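Local atomic coordinates of 6-phospho-beta-d glycosidase (Streptococcus pyogenes, PDB entry 5FOO), a protein that is a family 1 glycoside hydrolase that probably cleaves 6-phospho-beta-glucosides and binds 6-phosphocyclophellitol in its active-site pocket. Residues R332-K337 against V369-E374; D387-F392 against K447-W452; I341-V346 against L393-T398. The protein carries 1 engineered substitution. All blocks are in the same frame, centred on the assembly; numbering follows the deposited sequence.

Interaction 1 (R332-K337 against V369-E374). With JAZ (6-phosphocyclophellitol), chain G.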
loop_
_atom_site.group_PDB
_atom_site.type_symbol
_atom_site.label_atom_id
_atom_site.label_comp_id
_atom_site.label_asym_id
_atom_site.label_seq_id
_atom_site.Cartn_x
_atom_site.Cartn_y
_atom_site.Cartn_z
ATOM N N ARG A 332 21.149 -11.148 -3.782
ATOM C CA ARG A 332 21.105 -10.359 -5.027
ATOM C C ARG A 332 20.567 -8.999 -4.618
ATOM O O ARG A 332 19.708 -8.940 -3.782
ATOM C CB ARG A 332 20.179 -10.991 -6.070
ATOM C CG ARG A 332 20.615 -12.356 -6.627
ATOM C CD ARG A 332 19.396 -12.989 -7.346
ATOM N NE ARG A 332 19.112 -12.412 -8.694
ATOM C CZ ARG A 332 17.901 -12.320 -9.314
ATOM N NH1 ARG A 332 16.758 -12.738 -8.771
ATOM N NH2 ARG A 332 17.830 -11.778 -10.526
ATOM N N MET A 333 21.035 -7.920 -5.221
ATOM C CA MET A 333 20.723 -6.587 -4.715
ATOM C C MET A 333 20.502 -5.551 -5.842
ATOM O O MET A 333 21.044 -5.644 -6.982
ATOM C CB MET A 333 21.834 -6.156 -3.746
ATOM C CG MET A 333 21.454 -5.005 -2.821
ATOM S SD MET A 333 22.909 -4.156 -2.129
ATOM C CE MET A 333 23.833 -3.781 -3.599
ATOM N N ASN A 334 19.628 -4.598 -5.527
ATOM C CA ASN A 334 19.425 -3.406 -6.322
ATOM C C ASN A 334 20.306 -2.336 -5.653
ATOM O O ASN A 334 19.999 -1.844 -4.531
ATOM C CB ASN A 334 17.957 -3.012 -6.256
ATOM C CG ASN A 334 17.655 -1.705 -6.946
ATOM O OD1 ASN A 334 18.558 -0.968 -7.360
ATOM N ND2 ASN A 334 16.372 -1.397 -7.059
ATOM N N VAL A 335 21.401 -1.982 -6.317
ATOM C CA VAL A 335 22.408 -1.051 -5.684
ATOM C C VAL A 335 21.865 0.334 -5.391
ATOM O O VAL A 335 22.071 0.810 -4.287
ATOM C CB VAL A 335 23.711 -0.982 -6.521
ATOM C CG1 VAL A 335 24.682 0.119 -6.039
ATOM C CG2 VAL A 335 24.408 -2.347 -6.508
ATOM N N ASP A 336 21.113 0.962 -6.320
ATOM C CA ASP A 336 20.495 2.337 -6.089
ATOM C C ASP A 336 19.649 2.410 -4.837
ATOM O O ASP A 336 19.566 3.422 -4.189
ATOM C CB ASP A 336 19.581 2.817 -7.243
ATOM C CG ASP A 336 20.340 3.340 -8.438
ATOM O OD1 ASP A 336 21.593 3.531 -8.399
ATOM O OD2 ASP A 336 19.648 3.529 -9.459
ATOM N N LYS A 337 18.988 1.326 -4.518
ATOM C CA LYS A 337 18.033 1.332 -3.463
ATOM C C LYS A 337 18.537 0.694 -2.149
ATOM O O LYS A 337 17.930 0.884 -1.097
ATOM C CB LYS A 337 16.814 0.582 -4.063
ATOM C CG LYS A 337 15.511 0.770 -3.359
ATOM C CD LYS A 337 14.897 2.164 -3.407
ATOM C CE LYS A 337 13.929 2.132 -2.246
ATOM N NZ LYS A 337 13.472 3.429 -1.706
ATOM N N VAL A 369 10.156 -2.083 -9.109
ATOM C CA VAL A 369 11.573 -1.802 -8.837
ATOM C C VAL A 369 11.886 -0.356 -9.252
ATOM O O VAL A 369 11.498 0.121 -10.335
ATOM C CB VAL A 369 12.539 -2.796 -9.547
ATOM C CG1 VAL A 369 12.458 -2.721 -11.065
ATOM C CG2 VAL A 369 13.980 -2.531 -9.073
ATOM N N GLY A 370 12.597 0.321 -8.361
ATOM C CA GLY A 370 12.880 1.733 -8.456
ATOM C C GLY A 370 14.378 1.951 -8.676
ATOM O O GLY A 370 15.187 1.337 -7.961
ATOM N N ILE A 371 14.727 2.836 -9.616
ATOM C CA ILE A 371 16.120 3.064 -10.083
ATOM C C ILE A 371 16.264 4.554 -10.292
ATOM O O ILE A 371 15.318 5.201 -10.740
ATOM C CB ILE A 371 16.327 2.304 -11.423
ATOM C CG1 ILE A 371 16.297 0.797 -11.159
ATOM C CG2 ILE A 371 17.595 2.659 -12.195
ATOM C CD1 ILE A 371 17.375 0.343 -10.194
ATOM N N SER A 372 17.413 5.117 -9.939
ATOM C CA SER A 372 17.748 6.519 -10.286
ATOM C C SER A 372 18.457 6.656 -11.653
ATOM O O SER A 372 18.815 5.674 -12.305
ATOM C CB SER A 372 18.596 7.151 -9.176
ATOM O OG SER A 372 19.796 6.438 -9.063
ATOM N N GLY A 373 18.593 7.886 -12.112
ATOM C CA GLY A 373 19.379 8.167 -13.299
ATOM C C GLY A 373 18.982 7.385 -14.542
ATOM O O GLY A 373 19.867 6.928 -15.326
ATOM N N GLU A 374 17.665 7.253 -14.773
ATOM C CA GLU A 374 17.234 6.414 -15.889
ATOM C C GLU A 374 17.537 7.067 -17.230
ATOM O O GLU A 374 17.375 6.413 -18.254
ATOM C CB GLU A 374 15.730 6.056 -15.814
ATOM C CG GLU A 374 15.361 5.151 -14.654
ATOM C CD GLU A 374 13.998 4.507 -14.824
ATOM O OE1 GLU A 374 13.003 5.250 -15.123
ATOM O OE2 GLU A 374 13.963 3.262 -14.670
HETATM C C2 JAZ G . 5.814 3.555 -2.461
HETATM C C3 JAZ G . 4.323 3.180 -2.320
HETATM C C4 JAZ G . 4.147 2.051 -1.311
HETATM C C5 JAZ G . 4.935 0.804 -1.685
HETATM C C6 JAZ G . 6.384 1.150 -1.949
HETATM C C7 JAZ G . 6.541 2.304 -2.940
HETATM C C8 JAZ G . 7.999 2.551 -3.318
HETATM O O9 JAZ G . 8.684 2.939 -2.130
HETATM P P10 JAZ G . 9.920 3.931 -2.243
HETATM O O11 JAZ G . 10.330 4.143 -0.829
HETATM O O12 JAZ G . 9.606 5.089 -3.095
HETATM O O13 JAZ G . 10.943 3.203 -2.998
HETATM O O14 JAZ G . 7.050 1.418 -0.708
HETATM O O15 JAZ G . 5.992 4.567 -3.459
HETATM O O16 JAZ G . 3.659 4.325 -1.849
HETATM O O17 JAZ G . 2.772 1.739 -1.167
#
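Beside the ligand pocket of this glycosidase barrel, Asn334, at the end of strand 332-334, and Asp336 in the turn after it meet Gly370, Ile371 and Ser372 in the loop after barrel strand 362-367. Strand 332-334 pairs with 339-341 in a small antiparallel hairpin. CG of Asn334, anti to the backbone N (chi1 175°), carries the amide across to the other segment, where Asn334 ND2 donates to Gly370 O at 3.1 Å, a nearly straight bond (165°) that lies close to the amide plane. Apolar branches crowd the same amide: Ile371 CD1 stands 3.3 Å from Asn334 OD1, and Val369 CG2 touches ND2. Further on, Asp336 OD2 takes the backbone N-H of Ser372 from above the carboxylate plane (Ser372 N to Asp336 OD2 2.8 Å) and a weak bond from Ser372 OG, so one oxygen serves both donors of that serine. Lys337 alone of this contact reaches the phosphate: its end swings away from Gly370, and Lys337 NZ donates to JAZ O13 at 2.8 Å and more weakly to O11. Loops joined beyond the C-terminal ends of the barrel strands to shape a substrate pocket are typical of the (beta/alpha)8 fold of glycosyl hydrolase family 1.

Interaction 2 (D387-F392 against K447-W452)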
loop_
_atom_site.group_PDB
_atom_site.type_symbol
_atom_site.label_atom_id
_atom_site.label_comp_id
_atom_site.label_asym_id
_atom_site.label_seq_id
_atom_site.Cartn_x
_atom_site.Cartn_y
_atom_site.Cartn_z
ATOM N N ASP A 387 15.422 -2.619 -19.317
ATOM C CA ASP A 387 15.380 -4.094 -19.281
ATOM C C ASP A 387 15.576 -4.679 -17.889
ATOM O O ASP A 387 15.068 -5.769 -17.629
ATOM C CB ASP A 387 16.185 -4.823 -20.373
ATOM C CG ASP A 387 17.510 -4.235 -20.618
ATOM O OD1 ASP A 387 18.248 -3.959 -19.638
ATOM O OD2 ASP A 387 17.811 -4.048 -21.824
ATOM N N TYR A 388 16.293 -3.976 -16.996
ATOM C CA TYR A 388 16.296 -4.336 -15.578
ATOM C C TYR A 388 14.851 -4.441 -15.003
ATOM O O TYR A 388 14.581 -5.288 -14.193
ATOM C CB TYR A 388 17.109 -3.361 -14.743
ATOM C CG TYR A 388 16.758 -1.921 -15.013
ATOM C CD1 TYR A 388 17.433 -1.199 -15.990
ATOM C CD2 TYR A 388 15.786 -1.267 -14.269
ATOM C CE1 TYR A 388 17.091 0.134 -16.266
ATOM C CE2 TYR A 388 15.460 0.072 -14.508
ATOM C CZ TYR A 388 16.121 0.759 -15.512
ATOM O OH TYR A 388 15.826 2.044 -15.801
ATOM N N ARG A 389 13.936 -3.556 -15.402
ATOM C CA ARG A 389 12.553 -3.568 -14.854
ATOM C C ARG A 389 11.711 -4.736 -15.445
ATOM O O ARG A 389 11.010 -5.461 -14.740
ATOM C CB ARG A 389 11.875 -2.222 -15.111
ATOM C CG ARG A 389 10.469 -2.161 -14.536
ATOM C CD ARG A 389 9.942 -0.757 -14.462
ATOM N NE ARG A 389 10.744 -0.016 -13.519
ATOM C CZ ARG A 389 11.588 0.965 -13.823
ATOM N NH1 ARG A 389 11.757 1.387 -15.093
ATOM N NH2 ARG A 389 12.289 1.533 -12.811
ATOM N N ILE A 390 11.821 -4.924 -16.757
ATOM C CA ILE A 390 11.282 -6.116 -17.447
ATOM C C ILE A 390 11.717 -7.405 -16.783
ATOM O O ILE A 390 10.871 -8.226 -16.365
ATOM C CB ILE A 390 11.679 -6.118 -18.912
ATOM C CG1 ILE A 390 10.968 -4.932 -19.600
ATOM C CG2 ILE A 390 11.355 -7.476 -19.575
ATOM C CD1 ILE A 390 11.356 -4.711 -21.062
ATOM N N GLN A 391 13.025 -7.554 -16.595
ATOM C CA GLN A 391 13.532 -8.706 -15.923
ATOM C C GLN A 391 12.955 -8.849 -14.503
ATOM O O GLN A 391 12.454 -9.928 -14.108
ATOM C CB GLN A 391 15.044 -8.625 -15.854
ATOM C CG GLN A 391 15.695 -9.845 -15.253
ATOM C CD GLN A 391 15.474 -11.054 -16.160
ATOM O OE1 GLN A 391 15.380 -10.910 -17.407
ATOM N NE2 GLN A 391 15.348 -12.244 -15.551
ATOM N N PHE A 392 13.029 -7.795 -13.696
ATOM C CA PHE A 392 12.470 -7.869 -12.333
ATOM C C PHE A 392 10.983 -8.290 -12.385
ATOM O O PHE A 392 10.571 -9.170 -11.649
ATOM C CB PHE A 392 12.657 -6.503 -11.626
ATOM C CG PHE A 392 12.115 -6.396 -10.201
ATOM C CD1 PHE A 392 10.764 -6.147 -9.957
ATOM C CD2 PHE A 392 12.982 -6.376 -9.099
ATOM C CE1 PHE A 392 10.291 -5.973 -8.646
ATOM C CE2 PHE A 392 12.516 -6.188 -7.833
ATOM C CZ PHE A 392 11.178 -5.972 -7.582
ATOM N N LYS A 447 8.191 3.652 -21.314
ATOM C CA LYS A 447 9.499 3.005 -21.319
ATOM C C LYS A 447 9.329 1.660 -22.000
ATOM O O LYS A 447 8.182 1.190 -22.247
ATOM C CB LYS A 447 10.061 2.821 -19.894
ATOM C CG LYS A 447 9.927 4.024 -19.002
ATOM C CD LYS A 447 10.600 3.803 -17.638
ATOM C CE LYS A 447 10.265 4.931 -16.667
ATOM N NZ LYS A 447 10.455 4.599 -15.234
ATOM N N ALA A 448 10.453 1.024 -22.324
ATOM C CA ALA A 448 10.370 -0.323 -22.871
ATOM C C ALA A 448 9.504 -1.275 -22.040
ATOM O O ALA A 448 8.897 -2.181 -22.605
ATOM C CB ALA A 448 11.736 -0.933 -23.026
ATOM N N SER A 449 9.487 -1.122 -20.721
ATOM C CA SER A 449 8.740 -2.070 -19.901
ATOM C C SER A 449 7.243 -1.891 -20.111
ATOM O O SER A 449 6.514 -2.842 -19.957
ATOM C CB SER A 449 9.072 -1.966 -18.423
ATOM O OG SER A 449 8.795 -0.677 -18.028
ATOM N N ALA A 450 6.798 -0.710 -20.511
ATOM C CA ALA A 450 5.376 -0.506 -20.803
ATOM C C ALA A 450 4.892 -1.377 -21.969
ATOM O O ALA A 450 3.759 -1.882 -21.908
ATOM C CB ALA A 450 5.091 0.953 -21.109
ATOM N N TYR A 451 5.716 -1.500 -23.031
ATOM C CA TYR A 451 5.395 -2.331 -24.201
ATOM C C TYR A 451 5.543 -3.793 -23.866
ATOM O O TYR A 451 4.772 -4.623 -24.362
ATOM C CB TYR A 451 6.197 -1.929 -25.466
ATOM C CG TYR A 451 5.846 -0.522 -25.858
ATOM C CD1 TYR A 451 4.570 -0.206 -26.383
ATOM C CD2 TYR A 451 6.746 0.505 -25.669
ATOM C CE1 TYR A 451 4.229 1.098 -26.700
ATOM C CE2 TYR A 451 6.418 1.804 -25.953
ATOM C CZ TYR A 451 5.170 2.086 -26.460
ATOM O OH TYR A 451 4.899 3.369 -26.736
ATOM N N TRP A 452 6.462 -4.142 -22.989
ATOM C CA TRP A 452 6.553 -5.522 -22.576
ATOM C C TRP A 452 5.312 -5.934 -21.764
ATOM O O TRP A 452 4.747 -7.047 -21.982
ATOM C CB TRP A 452 7.819 -5.820 -21.815
ATOM C CG TRP A 452 7.850 -7.182 -21.175
ATOM C CD1 TRP A 452 8.301 -8.370 -21.715
ATOM C CD2 TRP A 452 7.453 -7.473 -19.842
ATOM N NE1 TRP A 452 8.142 -9.386 -20.796
ATOM C CE2 TRP A 452 7.627 -8.853 -19.642
ATOM C CE3 TRP A 452 6.919 -6.688 -18.794
ATOM C CZ2 TRP A 452 7.309 -9.467 -18.437
ATOM C CZ3 TRP A 452 6.602 -7.299 -17.602
ATOM C CH2 TRP A 452 6.818 -8.676 -17.422
#
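Ile390 packs between Ser449 and Trp452, its two branches dividing the work. CG2, anti to the backbone N, hangs squarely over the five-membered ring of Trp452: Ile390 CG2 lies 3.7 Å from that ring's centroid and 3° off its normal, a CH-pi contact over the face. The other branch reaches backbone and CB atoms of the partner helix, with Ile390 CG1 3.6 Å from Ser449 CA and Ile390 CD1 3.8 Å from Trp452 CB; CD1 also reaches Ala448. The isoleucine and tryptophan side chains run antiparallel, each lying beside the other. The rest of the indole lies on Leu393, Lys394 and Leu397 of the isoleucine's own helix. Helices 387-405 and 448-459 follow the seventh and eighth strands of the (beta/alpha)8 barrel and are neighbours on its outside; here their axes approach to 8.9 Å at an angle of 34°. Nearer their N-terminal ends the contact turns polar. The Arg389 chain crosses that of Lys447, bringing Arg389 NH1 and Lys447 NZ, two donors of like charge, within 3.5 Å of each other. Glu374 bridges to both through separate carboxylate oxygens, which probably offsets the repulsion. Asp386 adds a second salt bridge to Arg389 NH1, and Asp420 one to Lys447. Beside the Arg389 chain, Ser449 OG hydrogen-bonds to Asp386 and lies 3.7 Å from Arg389 CD.

Interaction 3 (I341-V346 against L393-T398)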
loop_
_atom_site.group_PDB
_atom_site.type_symbol
_atom_site.label_atom_id
_atom_site.label_comp_id
_atom_site.label_asym_id
_atom_site.label_seq_id
_atom_site.Cartn_x
_atom_site.Cartn_y
_atom_site.Cartn_z
ATOM N N ILE A 341 16.879 -8.339 -3.862
ATOM C CA ILE A 341 15.942 -8.864 -4.824
ATOM C C ILE A 341 15.856 -10.399 -4.592
ATOM O O ILE A 341 16.882 -11.144 -4.686
ATOM C CB ILE A 341 16.440 -8.538 -6.229
ATOM C CG1 ILE A 341 16.449 -6.986 -6.384
ATOM C CG2 ILE A 341 15.632 -9.313 -7.335
ATOM C CD1 ILE A 341 16.898 -6.512 -7.749
ATOM N N TYR A 342 14.638 -10.861 -4.256
ATOM C CA TYR A 342 14.361 -12.275 -3.983
ATOM C C TYR A 342 12.882 -12.626 -4.410
ATOM O O TYR A 342 11.987 -12.693 -3.571
ATOM C CB TYR A 342 14.597 -12.541 -2.469
ATOM C CG TYR A 342 14.667 -13.987 -2.165
ATOM C CD1 TYR A 342 15.744 -14.777 -2.630
ATOM C CD2 TYR A 342 13.631 -14.605 -1.487
ATOM C CE1 TYR A 342 15.783 -16.146 -2.370
ATOM C CE2 TYR A 342 13.692 -15.940 -1.189
ATOM C CZ TYR A 342 14.732 -16.702 -1.667
ATOM O OH TYR A 342 14.646 -18.038 -1.412
ATOM N N PRO A 343 12.634 -12.791 -5.718
ATOM C CA PRO A 343 11.256 -13.051 -6.241
ATOM C C PRO A 343 10.560 -14.335 -5.752
ATOM O O PRO A 343 9.343 -14.444 -5.822
ATOM C CB PRO A 343 11.479 -13.101 -7.771
ATOM C CG PRO A 343 12.902 -13.500 -7.942
ATOM C CD PRO A 343 13.624 -12.776 -6.820
ATOM N N GLU A 344 11.317 -15.260 -5.223
ATOM C CA GLU A 344 10.803 -16.487 -4.674
ATOM C C GLU A 344 9.896 -16.210 -3.553
ATOM O O GLU A 344 9.011 -17.005 -3.263
ATOM C CB GLU A 344 11.922 -17.366 -4.169
ATOM C CG GLU A 344 12.842 -17.885 -5.252
ATOM C CD GLU A 344 14.105 -17.029 -5.553
ATOM O OE1 GLU A 344 14.092 -15.756 -5.427
ATOM O OE2 GLU A 344 15.105 -17.676 -5.947
ATOM N N ALA A 345 10.110 -15.092 -2.882
ATOM C CA ALA A 345 9.204 -14.729 -1.798
ATOM C C ALA A 345 7.739 -14.623 -2.244
ATOM O O ALA A 345 6.832 -14.812 -1.445
ATOM C CB ALA A 345 9.632 -13.416 -1.122
ATOM N N VAL A 346 7.507 -14.275 -3.504
ATOM C CA VAL A 346 6.115 -14.219 -4.023
ATOM C C VAL A 346 5.411 -15.553 -3.947
ATOM O O VAL A 346 4.253 -15.595 -3.613
ATOM C CB VAL A 346 6.081 -13.747 -5.436
ATOM C CG1 VAL A 346 4.632 -13.793 -5.992
ATOM C CG2 VAL A 346 6.626 -12.330 -5.507
ATOM N N LEU A 393 10.173 -7.584 -13.165
ATOM C CA LEU A 393 8.706 -7.904 -13.210
ATOM C C LEU A 393 8.491 -9.348 -13.668
ATOM O O LEU A 393 7.770 -10.102 -13.037
ATOM C CB LEU A 393 7.931 -6.914 -14.073
ATOM C CG LEU A 393 7.964 -5.444 -13.575
ATOM C CD1 LEU A 393 7.232 -4.562 -14.550
ATOM C CD2 LEU A 393 7.458 -5.209 -12.168
ATOM N N LYS A 394 9.224 -9.744 -14.698
ATOM C CA LYS A 394 9.139 -11.095 -15.282
ATOM C C LYS A 394 9.419 -12.157 -14.248
ATOM O O LYS A 394 8.610 -13.074 -14.068
ATOM C CB LYS A 394 10.098 -11.218 -16.479
ATOM C CG LYS A 394 10.120 -12.552 -17.173
ATOM C CD LYS A 394 10.423 -12.395 -18.660
ATOM C CE LYS A 394 10.503 -13.788 -19.297
ATOM N NZ LYS A 394 10.357 -13.810 -20.776
ATOM N N GLU A 395 10.526 -12.031 -13.513
ATOM C CA GLU A 395 10.791 -13.005 -12.423
ATOM C C GLU A 395 9.715 -13.081 -11.355
ATOM O O GLU A 395 9.425 -14.176 -10.852
ATOM C CB GLU A 395 12.150 -12.753 -11.718
ATOM C CG GLU A 395 13.353 -12.998 -12.623
ATOM C CD GLU A 395 14.686 -12.537 -12.012
ATOM O OE1 GLU A 395 14.825 -12.530 -10.763
ATOM O OE2 GLU A 395 15.588 -12.158 -12.797
ATOM N N HIS A 396 9.177 -11.938 -10.931
ATOM C CA HIS A 396 8.233 -11.947 -9.799
ATOM C C HIS A 396 6.916 -12.611 -10.269
ATOM O O HIS A 396 6.315 -13.445 -9.553
ATOM C CB HIS A 396 8.034 -10.520 -9.231
ATOM C CG HIS A 396 9.161 -10.083 -8.344
ATOM N ND1 HIS A 396 10.382 -9.661 -8.847
ATOM C CD2 HIS A 396 9.275 -10.039 -6.995
ATOM C CE1 HIS A 396 11.204 -9.408 -7.852
ATOM N NE2 HIS A 396 10.565 -9.619 -6.717
ATOM N N LEU A 397 6.536 -12.235 -11.484
ATOM C CA LEU A 397 5.389 -12.817 -12.187
ATOM C C LEU A 397 5.541 -14.291 -12.419
ATOM O O LEU A 397 4.531 -14.996 -12.391
ATOM C CB LEU A 397 5.126 -12.148 -13.533
ATOM C CG LEU A 397 4.144 -11.011 -13.501
ATOM C CD1 LEU A 397 4.186 -10.313 -14.825
ATOM C CD2 LEU A 397 2.734 -11.493 -13.254
ATOM N N THR A 398 6.775 -14.770 -12.647
ATOM C CA THR A 398 7.008 -16.195 -12.843
ATOM C C THR A 398 6.705 -16.914 -11.541
ATOM O O THR A 398 6.131 -18.034 -11.532
ATOM C CB THR A 398 8.429 -16.496 -13.309
ATOM O OG1 THR A 398 8.650 -15.863 -14.573
ATOM C CG2 THR A 398 8.613 -17.945 -13.481
HETATM O O HOH W 1 12.442 -8.953 -4.699
#
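His396 NE2 is bonded at 2.8 Å to a water that lies in the plane of the imidazole, off its edge, and the same water accepts from Tyr342 N at 2.9 Å. The other ring nitrogen, ND1, is held by Phe392 O one turn back along helix 387-405. Bonding at both nitrogens probably fixes the rotation of the ring, which turns a face to Pro343. Pro343 CB sits over the middle of the imidazole, 3.6 Å from its centroid and 4° off the normal, in a CH-pi contact; Pro343 CA comes to 3.5 Å from His396 NE2 over the same face. Phe392 stacks on the opposite face, so the imidazole is sandwiched. Val346 CG2 meets the ring at its edge, 3.8 Å from His396 CD2, the valine side chain crossing that of the histidine at about a right angle. The extended Glu395 chain crosses the proline at a slant, bringing Glu395 OE1 to 3.5 Å from Pro343 CG; that oxygen forms a salt bridge with Arg332, while OE2 accepts from Gln391. The contact joins the N-terminal part of one outer helix of the barrel, 344-356, to the next, 387-405. With carbon and a stacked ring against its two faces and both nitrogens bonded, the imidazole is probably held in a single orientation between the 341-346 segment and its own helix.

Overall arrangement
From the N terminus, the chain first passes 332-337 and, after the hairpin turn, 341-346, before barrel strand 362-367. Interaction 1 closes the first loop on reaching 369-374, with 341-346 inside it. Interaction 3 therefore crosses it, closing only at 393-398. Interaction 2 opens at 387-392, after interaction 1 has closed, and ends at 447-452 near the C terminus; it crosses interaction 3, both using helix 387-405. The hairpin and loop beside the pocket are thereby tied to helices 344-356, 387-405 and 448-459. Direct links join the contacts: Ile371 of interaction 1 packs on Tyr388 and Val369 on Phe392, and Phe392 in turn touches Ile341 of interaction 3.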